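PDB 3GMF: protein-disulfide isomerase from Novosphingobium aromaticivorans, which probably catalyses thiol-disulfide exchange, forming or rearranging disulfide bonds in other proteins through a thioredoxin-type fold. Local coordinates for residues G6-G11 with S77-L82; K16-E21 with A52-N57; F172-I177 with P190-R195. All blocks are in the same frame, centred on the assembly; numbering follows the deposited sequence. Where two conformers were deposited one is given.

Interaction 1: G6-G11 with S77-L82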
loop_
_atom_site.group_PDB
_atom_site.type_symbol
_atom_site.label_atom_id
_atom_site.label_comp_id
_atom_site.label_asym_id
_atom_site.label_seq_id
_atom_site.Cartn_x
_atom_site.Cartn_y
_atom_site.Cartn_z
ATOM N N GLY A 6 -7.266 -1.800 5.952
ATOM C CA GLY A 6 -6.007 -2.180 5.300
ATOM C C GLY A 6 -6.153 -3.252 4.235
ATOM O O GLY A 6 -5.143 -3.690 3.679
ATOM N N HIS A 7 -7.391 -3.698 3.974
ATOM C CA HIS A 7 -7.685 -4.622 2.844
ATOM C C HIS A 7 -8.576 -3.899 1.858
ATOM O O HIS A 7 -9.556 -3.254 2.261
ATOM C CB HIS A 7 -8.482 -5.860 3.279
ATOM C CG HIS A 7 -7.823 -6.734 4.303
ATOM N ND1 HIS A 7 -7.592 -8.074 4.078
ATOM C CD2 HIS A 7 -7.422 -6.492 5.573
ATOM C CE1 HIS A 7 -7.062 -8.615 5.161
ATOM N NE2 HIS A 7 -6.930 -7.672 6.076
ATOM N N HIS A 8 -8.274 -4.013 0.572
ATOM C CA HIS A 8 -9.126 -3.400 -0.463
ATOM C C HIS A 8 -9.253 -4.306 -1.664
ATOM O O HIS A 8 -8.256 -4.835 -2.152
ATOM C CB HIS A 8 -8.553 -2.065 -0.895
ATOM C CG HIS A 8 -8.836 -0.958 0.072
ATOM N ND1 HIS A 8 -8.013 -0.676 1.137
ATOM C CD2 HIS A 8 -9.865 -0.081 0.146
ATOM C CE1 HIS A 8 -8.517 0.329 1.827
ATOM N NE2 HIS A 8 -9.636 0.716 1.240
ATOM N N LEU A 9 -10.477 -4.482 -2.159
ATOM C CA LEU A 9 -10.693 -5.448 -3.227
ATOM C C LEU A 9 -11.002 -4.776 -4.557
ATOM O O LEU A 9 -11.895 -3.932 -4.639
ATOM C CB LEU A 9 -11.809 -6.419 -2.856
ATOM C CG LEU A 9 -12.035 -7.624 -3.777
ATOM C CD1 LEU A 9 -10.879 -8.619 -3.742
ATOM C CD2 LEU A 9 -13.332 -8.300 -3.349
ATOM N N LEU A 10 -10.255 -5.163 -5.586
ATOM C CA LEU A 10 -10.496 -4.709 -6.960
ATOM C C LEU A 10 -11.096 -5.864 -7.745
ATOM O O LEU A 10 -10.521 -6.955 -7.800
ATOM C CB LEU A 10 -9.200 -4.234 -7.631
ATOM C CG LEU A 10 -9.343 -3.578 -9.012
ATOM C CD1 LEU A 10 -10.342 -2.426 -8.975
ATOM C CD2 LEU A 10 -7.999 -3.096 -9.565
ATOM N N GLY A 11 -12.273 -5.636 -8.319
ATOM C CA GLY A 11 -12.957 -6.675 -9.065
ATOM C C GLY A 11 -13.969 -7.448 -8.245
ATOM O O GLY A 11 -14.265 -7.102 -7.092
ATOM N N SER A 77 -14.125 3.830 -3.285
ATOM C CA SER A 77 -14.092 4.153 -4.716
ATOM C C SER A 77 -12.979 5.139 -5.136
ATOM O O SER A 77 -12.833 5.439 -6.326
ATOM C CB SER A 77 -15.463 4.680 -5.160
ATOM O OG SER A 77 -15.832 5.805 -4.386
ATOM N N ARG A 78 -12.228 5.640 -4.152
ATOM C CA ARG A 78 -11.091 6.521 -4.395
ATOM C C ARG A 78 -9.773 5.839 -3.994
ATOM O O ARG A 78 -8.700 6.227 -4.475
ATOM C CB ARG A 78 -11.288 7.869 -3.678
ATOM C CG ARG A 78 -10.051 8.763 -3.580
ATOM C CD ARG A 78 -10.272 10.177 -4.119
ATOM N NE ARG A 78 -9.058 10.997 -4.022
ATOM C CZ ARG A 78 -8.017 10.929 -4.853
ATOM N NH1 ARG A 78 -8.003 10.065 -5.864
ATOM N NH2 ARG A 78 -6.972 11.726 -4.667
ATOM N N PHE A 79 -9.851 4.814 -3.134
ATOM C CA PHE A 79 -8.624 4.097 -2.678
ATOM C C PHE A 79 -7.670 3.778 -3.796
ATOM O O PHE A 79 -6.483 4.118 -3.710
ATOM C CB PHE A 79 -8.927 2.777 -1.940
ATOM C CG PHE A 79 -7.674 1.984 -1.600
ATOM C CD1 PHE A 79 -6.894 2.339 -0.499
ATOM C CD2 PHE A 79 -7.253 0.917 -2.410
ATOM C CE1 PHE A 79 -5.719 1.631 -0.192
ATOM C CE2 PHE A 79 -6.076 0.198 -2.106
ATOM C CZ PHE A 79 -5.318 0.570 -1.001
ATOM N N PHE A 80 -8.167 3.078 -4.816
ATOM C CA PHE A 80 -7.275 2.499 -5.819
ATOM C C PHE A 80 -6.544 3.535 -6.649
ATOM O O PHE A 80 -5.367 3.339 -6.955
ATOM C CB PHE A 80 -7.983 1.439 -6.672
ATOM C CG PHE A 80 -8.031 0.094 -6.015
ATOM C CD1 PHE A 80 -6.932 -0.762 -6.089
ATOM C CD2 PHE A 80 -9.149 -0.309 -5.288
ATOM C CE1 PHE A 80 -6.954 -1.999 -5.469
ATOM C CE2 PHE A 80 -9.174 -1.566 -4.651
ATOM C CZ PHE A 80 -8.073 -2.400 -4.746
ATOM N N THR A 81 -7.217 4.642 -6.987
ATOM C CA THR A 81 -6.547 5.730 -7.703
ATOM C C THR A 81 -5.448 6.358 -6.848
ATOM O O THR A 81 -4.354 6.615 -7.331
ATOM C CB THR A 81 -7.515 6.825 -8.218
ATOM O OG1 THR A 81 -8.531 7.091 -7.243
ATOM C CG2 THR A 81 -8.157 6.378 -9.514
ATOM N N LEU A 82 -5.739 6.565 -5.573
ATOM C CA LEU A 82 -4.789 7.186 -4.658
ATOM C C LEU A 82 -3.597 6.267 -4.318
ATOM O O LEU A 82 -2.437 6.715 -4.333
ATOM C CB LEU A 82 -5.517 7.623 -3.393
ATOM C CG LEU A 82 -4.818 8.686 -2.538
ATOM C CD1 LEU A 82 -4.266 9.846 -3.394
ATOM C CD2 LEU A 82 -5.786 9.177 -1.486
#

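Interaction 2: K16-E21 with A52-N57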
loop_
_atom_site.group_PDB
_atom_site.type_symbol
_atom_site.label_atom_id
_atom_site.label_comp_id
_atom_site.label_asym_id
_atom_site.label_seq_id
_atom_site.Cartn_x
_atom_site.Cartn_y
_atom_site.Cartn_z
ATOM N N LYS A 16 -13.115 -16.494 -9.209
ATOM C CA LYS A 16 -12.426 -17.680 -8.675
ATOM C C LYS A 16 -10.967 -17.436 -8.272
ATOM O O LYS A 16 -10.513 -17.944 -7.254
ATOM C CB LYS A 16 -12.545 -18.894 -9.617
ATOM C CG LYS A 16 -12.142 -18.662 -11.080
ATOM C CD LYS A 16 -11.406 -19.871 -11.684
ATOM C CE LYS A 16 -12.304 -21.094 -11.911
ATOM N NZ LYS A 16 -12.294 -22.062 -10.768
ATOM N N LEU A 17 -10.236 -16.657 -9.071
ATOM C CA LEU A 17 -8.837 -16.373 -8.732
ATOM C C LEU A 17 -8.776 -15.129 -7.849
ATOM O O LEU A 17 -9.097 -14.022 -8.282
ATOM C CB LEU A 17 -7.938 -16.216 -9.973
ATOM C CG LEU A 17 -6.407 -16.350 -9.786
ATOM C CD1 LEU A 17 -5.699 -16.390 -11.126
ATOM C CD2 LEU A 17 -5.772 -15.235 -8.956
ATOM N N ARG A 18 -8.326 -15.319 -6.618
ATOM C CA ARG A 18 -8.140 -14.195 -5.719
ATOM C C ARG A 18 -6.642 -13.997 -5.480
ATOM O O ARG A 18 -5.997 -14.847 -4.853
ATOM C CB ARG A 18 -8.854 -14.470 -4.399
ATOM C CG ARG A 18 -8.705 -13.384 -3.331
ATOM C CD ARG A 18 -9.438 -12.105 -3.698
ATOM N NE ARG A 18 -10.898 -12.267 -3.666
ATOM C CZ ARG A 18 -11.670 -12.064 -2.598
ATOM N NH1 ARG A 18 -11.145 -11.684 -1.441
ATOM N NH2 ARG A 18 -12.988 -12.229 -2.693
ATOM N N LEU A 19 -6.116 -12.880 -5.986
ATOM C CA LEU A 19 -4.708 -12.522 -5.803
ATOM C C LEU A 19 -4.640 -11.552 -4.623
ATOM O O LEU A 19 -5.218 -10.468 -4.675
ATOM C CB LEU A 19 -4.166 -11.814 -7.054
ATOM C CG LEU A 19 -2.752 -11.222 -6.930
ATOM C CD1 LEU A 19 -1.682 -12.323 -6.651
ATOM C CD2 LEU A 19 -2.385 -10.373 -8.138
ATOM N N VAL A 20 -3.911 -11.941 -3.584
ATOM C CA VAL A 20 -3.651 -11.045 -2.450
ATOM C C VAL A 20 -2.250 -10.476 -2.602
ATOM O O VAL A 20 -1.314 -11.237 -2.819
ATOM C CB VAL A 20 -3.717 -11.793 -1.128
ATOM C CG1 VAL A 20 -3.296 -10.884 0.032
ATOM C CG2 VAL A 20 -5.145 -12.305 -0.906
ATOM N N GLU A 21 -2.114 -9.159 -2.446
ATOM C CA GLU A 21 -0.819 -8.456 -2.592
ATOM C C GLU A 21 -0.522 -7.811 -1.251
ATOM O O GLU A 21 -1.371 -7.083 -0.745
ATOM C CB GLU A 21 -0.919 -7.328 -3.631
ATOM C CG GLU A 21 -1.380 -7.756 -5.041
ATOM C CD GLU A 21 -1.353 -6.596 -6.051
ATOM O OE1 GLU A 21 -1.294 -5.427 -5.631
ATOM O OE2 GLU A 21 -1.372 -6.868 -7.266
ATOM N N ALA A 52 -9.831 -11.325 -9.037
ATOM C CA ALA A 52 -9.925 -10.092 -8.274
ATOM C C ALA A 52 -8.615 -9.896 -7.493
ATOM O O ALA A 52 -7.925 -10.862 -7.201
ATOM C CB ALA A 52 -11.097 -10.152 -7.316
ATOM N N ILE A 53 -8.311 -8.644 -7.151
ATOM C CA ILE A 53 -7.063 -8.321 -6.441
ATOM C C ILE A 53 -7.377 -7.721 -5.093
ATOM O O ILE A 53 -8.067 -6.706 -5.006
ATOM C CB ILE A 53 -6.174 -7.329 -7.206
ATOM C CG1 ILE A 53 -5.881 -7.848 -8.620
ATOM C CG2 ILE A 53 -4.853 -7.108 -6.447
ATOM C CD1 ILE A 53 -5.340 -6.809 -9.546
ATOM N N GLU A 54 -6.847 -8.339 -4.050
ATOM C CA GLU A 54 -7.007 -7.847 -2.706
ATOM C C GLU A 54 -5.692 -7.201 -2.279
ATOM O O GLU A 54 -4.692 -7.890 -2.089
ATOM C CB GLU A 54 -7.342 -8.984 -1.762
ATOM C CG GLU A 54 -7.615 -8.550 -0.350
ATOM C CD GLU A 54 -8.081 -9.716 0.497
ATOM O OE1 GLU A 54 -8.709 -10.650 -0.054
ATOM O OE2 GLU A 54 -7.824 -9.698 1.703
ATOM N N VAL A 55 -5.694 -5.885 -2.158
ATOM C CA VAL A 55 -4.487 -5.152 -1.776
ATOM C C VAL A 55 -4.478 -5.026 -0.275
ATOM O O VAL A 55 -5.439 -4.546 0.324
ATOM C CB VAL A 55 -4.437 -3.771 -2.460
ATOM C CG1 VAL A 55 -3.299 -2.911 -1.899
ATOM C CG2 VAL A 55 -4.284 -3.963 -3.958
ATOM N N ARG A 56 -3.406 -5.519 0.326
ATOM C CA ARG A 56 -3.232 -5.340 1.755
ATOM C C ARG A 56 -2.060 -4.415 2.030
ATOM O O ARG A 56 -0.959 -4.559 1.467
ATOM C CB ARG A 56 -3.078 -6.665 2.485
ATOM C CG ARG A 56 -4.281 -7.591 2.354
ATOM C CD ARG A 56 -3.968 -8.892 3.037
ATOM N NE ARG A 56 -5.012 -9.888 2.837
ATOM C CZ ARG A 56 -5.062 -11.050 3.475
ATOM N NH1 ARG A 56 -4.140 -11.364 4.380
ATOM N NH2 ARG A 56 -6.042 -11.893 3.213
ATOM N N ASN A 57 -2.327 -3.430 2.884
ATOM C CA ASN A 57 -1.289 -2.492 3.298
ATOM C C ASN A 57 -0.420 -3.156 4.349
ATOM O O ASN A 57 -0.803 -3.300 5.516
ATOM C CB ASN A 57 -1.894 -1.199 3.835
ATOM C CG ASN A 57 -2.727 -0.481 2.803
ATOM O OD1 ASN A 57 -3.937 -0.313 2.965
ATOM N ND2 ASN A 57 -2.092 -0.053 1.742
#

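Interaction 3: F172-I177 with P190-R195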
loop_
_atom_site.group_PDB
_atom_site.type_symbol
_atom_site.label_atom_id
_atom_site.label_comp_id
_atom_site.label_asym_id
_atom_site.label_seq_id
_atom_site.Cartn_x
_atom_site.Cartn_y
_atom_site.Cartn_z
ATOM N N PHE A 172 2.902 -12.156 -2.285
ATOM C CA PHE A 172 1.630 -12.502 -2.907
ATOM C C PHE A 172 1.099 -13.823 -2.397
ATOM O O PHE A 172 1.873 -14.714 -2.089
ATOM C CB PHE A 172 1.807 -12.580 -4.435
ATOM C CG PHE A 172 2.412 -11.341 -5.023
ATOM C CD1 PHE A 172 1.632 -10.193 -5.174
ATOM C CD2 PHE A 172 3.759 -11.311 -5.389
ATOM C CE1 PHE A 172 2.193 -9.034 -5.677
ATOM C CE2 PHE A 172 4.333 -10.136 -5.928
ATOM C CZ PHE A 172 3.543 -9.025 -6.081
ATOM N N MET A 173 -0.227 -13.929 -2.315
ATOM C CA MET A 173 -0.875 -15.242 -2.182
ATOM C C MET A 173 -1.891 -15.458 -3.292
ATOM O O MET A 173 -2.560 -14.516 -3.739
ATOM C CB MET A 173 -1.590 -15.486 -0.823
ATOM C CG MET A 173 -1.175 -14.706 0.423
ATOM S SD MET A 173 -2.102 -15.437 1.849
ATOM C CE MET A 173 -1.182 -16.932 2.098
ATOM N N ILE A 174 -2.001 -16.701 -3.755
ATOM C CA ILE A 174 -3.081 -17.043 -4.684
ATOM C C ILE A 174 -3.881 -18.157 -4.039
ATOM O O ILE A 174 -3.317 -19.167 -3.591
ATOM C CB ILE A 174 -2.593 -17.441 -6.097
ATOM C CG1 ILE A 174 -1.893 -16.273 -6.800
ATOM C CG2 ILE A 174 -3.773 -17.883 -6.948
ATOM C CD1 ILE A 174 -1.303 -16.627 -8.143
ATOM N N ASP A 175 -5.189 -17.922 -3.924
ATOM C CA ASP A 175 -6.125 -18.880 -3.351
ATOM C C ASP A 175 -5.583 -19.484 -2.039
ATOM O O ASP A 175 -5.570 -20.699 -1.866
ATOM C CB ASP A 175 -6.496 -19.956 -4.401
ATOM C CG ASP A 175 -7.025 -19.354 -5.723
ATOM O OD1 ASP A 175 -7.533 -18.205 -5.720
ATOM O OD2 ASP A 175 -6.946 -20.042 -6.771
ATOM N N GLY A 176 -5.084 -18.615 -1.151
ATOM C CA GLY A 176 -4.575 -19.016 0.161
ATOM C C GLY A 176 -3.140 -19.523 0.307
ATOM O O GLY A 176 -2.699 -19.803 1.419
ATOM N N ILE A 177 -2.421 -19.665 -0.809
ATOM C CA ILE A 177 -1.041 -20.145 -0.780
ATOM C C ILE A 177 -0.102 -18.960 -0.958
ATOM O O ILE A 177 -0.195 -18.242 -1.955
ATOM C CB ILE A 177 -0.777 -21.236 -1.873
ATOM C CG1 ILE A 177 -1.492 -22.553 -1.522
ATOM C CG2 ILE A 177 0.732 -21.470 -2.100
ATOM C CD1 ILE A 177 -1.083 -23.186 -0.180
ATOM N N PRO A 190 3.597 -15.506 -14.622
ATOM C CA PRO A 190 3.368 -16.884 -15.101
ATOM C C PRO A 190 2.482 -17.713 -14.162
ATOM O O PRO A 190 1.729 -18.577 -14.624
ATOM C CB PRO A 190 4.782 -17.480 -15.193
ATOM C CG PRO A 190 5.706 -16.283 -15.260
ATOM C CD PRO A 190 5.036 -15.260 -14.386
ATOM N N GLN A 191 2.554 -17.449 -12.854
ATOM C CA GLN A 191 1.693 -18.138 -11.906
ATOM C C GLN A 191 0.233 -17.729 -12.017
ATOM O O GLN A 191 -0.658 -18.580 -11.877
ATOM C CB GLN A 191 2.221 -17.979 -10.472
ATOM C CG GLN A 191 3.675 -18.430 -10.395
ATOM C CD GLN A 191 4.254 -18.335 -9.002
ATOM O OE1 GLN A 191 3.953 -19.152 -8.125
ATOM N NE2 GLN A 191 5.126 -17.343 -8.803
ATOM N N ILE A 192 -0.012 -16.456 -12.330
ATOM C CA ILE A 192 -1.381 -15.984 -12.584
ATOM C C ILE A 192 -1.932 -16.601 -13.875
ATOM O O ILE A 192 -3.033 -17.161 -13.882
ATOM C CB ILE A 192 -1.456 -14.454 -12.635
ATOM C CG1 ILE A 192 -1.219 -13.900 -11.223
ATOM C CG2 ILE A 192 -2.815 -13.969 -13.228
ATOM C CD1 ILE A 192 -1.214 -12.426 -11.140
ATOM N N LEU A 193 -1.159 -16.518 -14.952
ATOM C CA LEU A 193 -1.609 -17.065 -16.256
ATOM C C LEU A 193 -1.831 -18.583 -16.206
ATOM O O LEU A 193 -2.776 -19.085 -16.815
ATOM C CB LEU A 193 -0.637 -16.668 -17.369
ATOM C CG LEU A 193 -0.497 -15.145 -17.625
ATOM C CD1 LEU A 193 0.469 -14.859 -18.779
ATOM C CD2 LEU A 193 -1.843 -14.426 -17.859
ATOM N N ALA A 194 -0.986 -19.313 -15.470
ATOM C CA ALA A 194 -1.153 -20.770 -15.305
ATOM C C ALA A 194 -2.506 -21.127 -14.690
ATOM O O ALA A 194 -3.162 -22.093 -15.117
ATOM C CB ALA A 194 -0.039 -21.357 -14.461
ATOM N N ARG A 195 -2.901 -20.346 -13.687
ATOM C CA ARG A 195 -4.182 -20.499 -12.982
ATOM C C ARG A 195 -5.361 -20.087 -13.867
ATOM O O ARG A 195 -6.403 -20.754 -13.899
ATOM C CB ARG A 195 -4.179 -19.620 -11.724
ATOM C CG ARG A 195 -4.667 -20.244 -10.410
ATOM C CD ARG A 195 -5.859 -21.178 -10.550
ATOM N NE ARG A 195 -6.897 -20.866 -9.570
ATOM C CZ ARG A 195 -7.941 -20.078 -9.811
ATOM N NH1 ARG A 195 -8.827 -19.857 -8.857
ATOM N NH2 ARG A 195 -8.111 -19.523 -11.005
#

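Interaction 1: G6-G11 with S77-L82
The edge strand carrying His8 and Leu10 runs almost perpendicular to the helix carrying Phe79 and Phe80, the two short axes making 91° with a closest approach of 9.2 Å. His8 and Leu10 both send CB toward the helix, as alternate residues of a strand do. The imidazole of His8 lies flat on the Phe79 ring in a face-to-face stack, with ring centroids 3.6 Å apart and planes within 1° of parallel. His8 ND1 sits over the middle of the phenyl face, while His8 CB adds a CH-pi contact over the same ring. In Phe79, chi1 of 174° puts CG anti to the backbone N, directing the base of the ring toward the strand. A flat aromatic imidazole suits position 8 because it can match the phenyl face.

Phe80 is covered on both faces. Leu10 CB brings aliphatic carbon over one, toward the rim and 3.6 Å from Phe80 CZ; over the centre of the other lies CD2 of Phe79. The tip of the Phe80 ring reaches the strand backbone: His8 O stands at the ring edge, near its plane, 3.6 Å from CZ. A flat ring fits here, packing on carbon above and below while turning its C-H edge to a carbonyl. An alanine in place of Phe79 would probably leave the His8 imidazole without its stacking partner and open a gap against one face of Phe80.

No hydrogen bond joins strand to helix. The strand's backbone bonds go instead to its sheet neighbour, His8 with Val55 and Leu10 with Ile53, so helix 76-88 meets the strand through apolar and ring contacts, to which the carbonyl at the Phe80 edge probably adds a weak electrostatic attraction.

Interaction 2: K16-E21 with A52-N57
Arg18 and Glu54 both hold CG anti to the backbone N, with chi1 at 178° and -176°, on one face of the sheet. The glutamate then runs on extended, whereas the arginine bends at chi2 and chi3, and the two chains cross with guanidinium and carboxylate planes 60° apart. Arg18 NH1 binds Glu54 OE1 at 3.0 Å, with the oxygen lying in the guanidinium plane. In the conformer described, Arg56 grips the other oxygen, OE2, side-on with NE, at 3.0 Å, and NH2, both approaching from above one face of the carboxylate; His7 ND1 also bonds to OE2. Val20 shares this face, its CG1 over the guanidinium of the same Arg56 conformer and 3.4 Å from NE, a branched residue filling the space beside the salt bridges.

Beneath these groups the strands 17-21 and 52-57 pair in parallel, the flanks of a beta-alpha-beta crossover through helix 28-46 in the thioredoxin fold. Their backbone bonds are nearly straight, as in Glu54 N to Leu19 O at 2.8 Å. On the face of Leu19, Ile53 and Val55, the buried Glu21 crosses Ile53, its CD 3.6 Å from Ile53 CG2. That carboxylate lies near, without touching, the probable CxxC site of Cys27 and Cys30, a position consistent with the buried acid found near the CxxC in thioredoxin and DsbA-like proteins.

Glu54 thus takes bonds from two arginines and from His7 ND1, which would probably favour its buried carboxylate as the anion.

Interaction 3: F172-I177 with P190-R195
Gln191 and Ile192 meet Ile174 first. The methyl CD1 of Ile174 comes to 4.4 Å from Gln191 CB and 4.3 Å from Gln191 O, at the base of the residue; the glutamine amide NE2 is bound elsewhere, to Thr182 OG1 and Ser187 O. One residue on, Ile192 offers CG1 to the same methyl at 4.1 Å, the two isoleucines crossing at about a right angle. Branched aliphatic chains fit here, since Ile192 also packs on Leu19 of the sheet and on Leu41 and Met45 of helix 28-46.

Strands 171-174 and 177-178 form a beta hairpin through a type I' turn, Ile174 to Ile177, and helix 185-196 follows, the C-terminal elements of the thioredoxin fold. Asp175 and Gly176 occupy the central turn positions, both with positive phi, which glycine tolerates easily.

A turn further along the helix, Arg195, described here in one of two modelled conformers, packs its CG 4.3 Å from Ile174 CG2, then bends at chi2 and chi3 to meet Asp175 tip to tip. Its NH1 and NE lie 2.8 and 2.9 Å from Asp175 OD2, forming a salt bridge whose hydrogen bonds are weak, with N-H...O angles of 122-123°.

The three contacts are spread across one mixed sheet, from the edge strand 7-10 to the hairpin at the other edge. Interactions 1 and 2, centres 11 Å apart, share the pairing of strands 7-10 and 51-57, with Leu10 N 2.7 Å from Ile53 O. Interaction 3 joins interaction 2 on the far side, centres 10 Å apart, through Val20 N and Met173 O at 2.9 Å; Asp175 OD1 also receives Arg18 N at 3.1 Å. Interactions 1 and 3 do not touch, their nearest atoms being about 9 Å apart. Helices 76-88 and 185-196 lie against the same face, on Val55 and Leu19 respectively. In interaction 2 the side chain of Glu21 lies near the probable CxxC redox site.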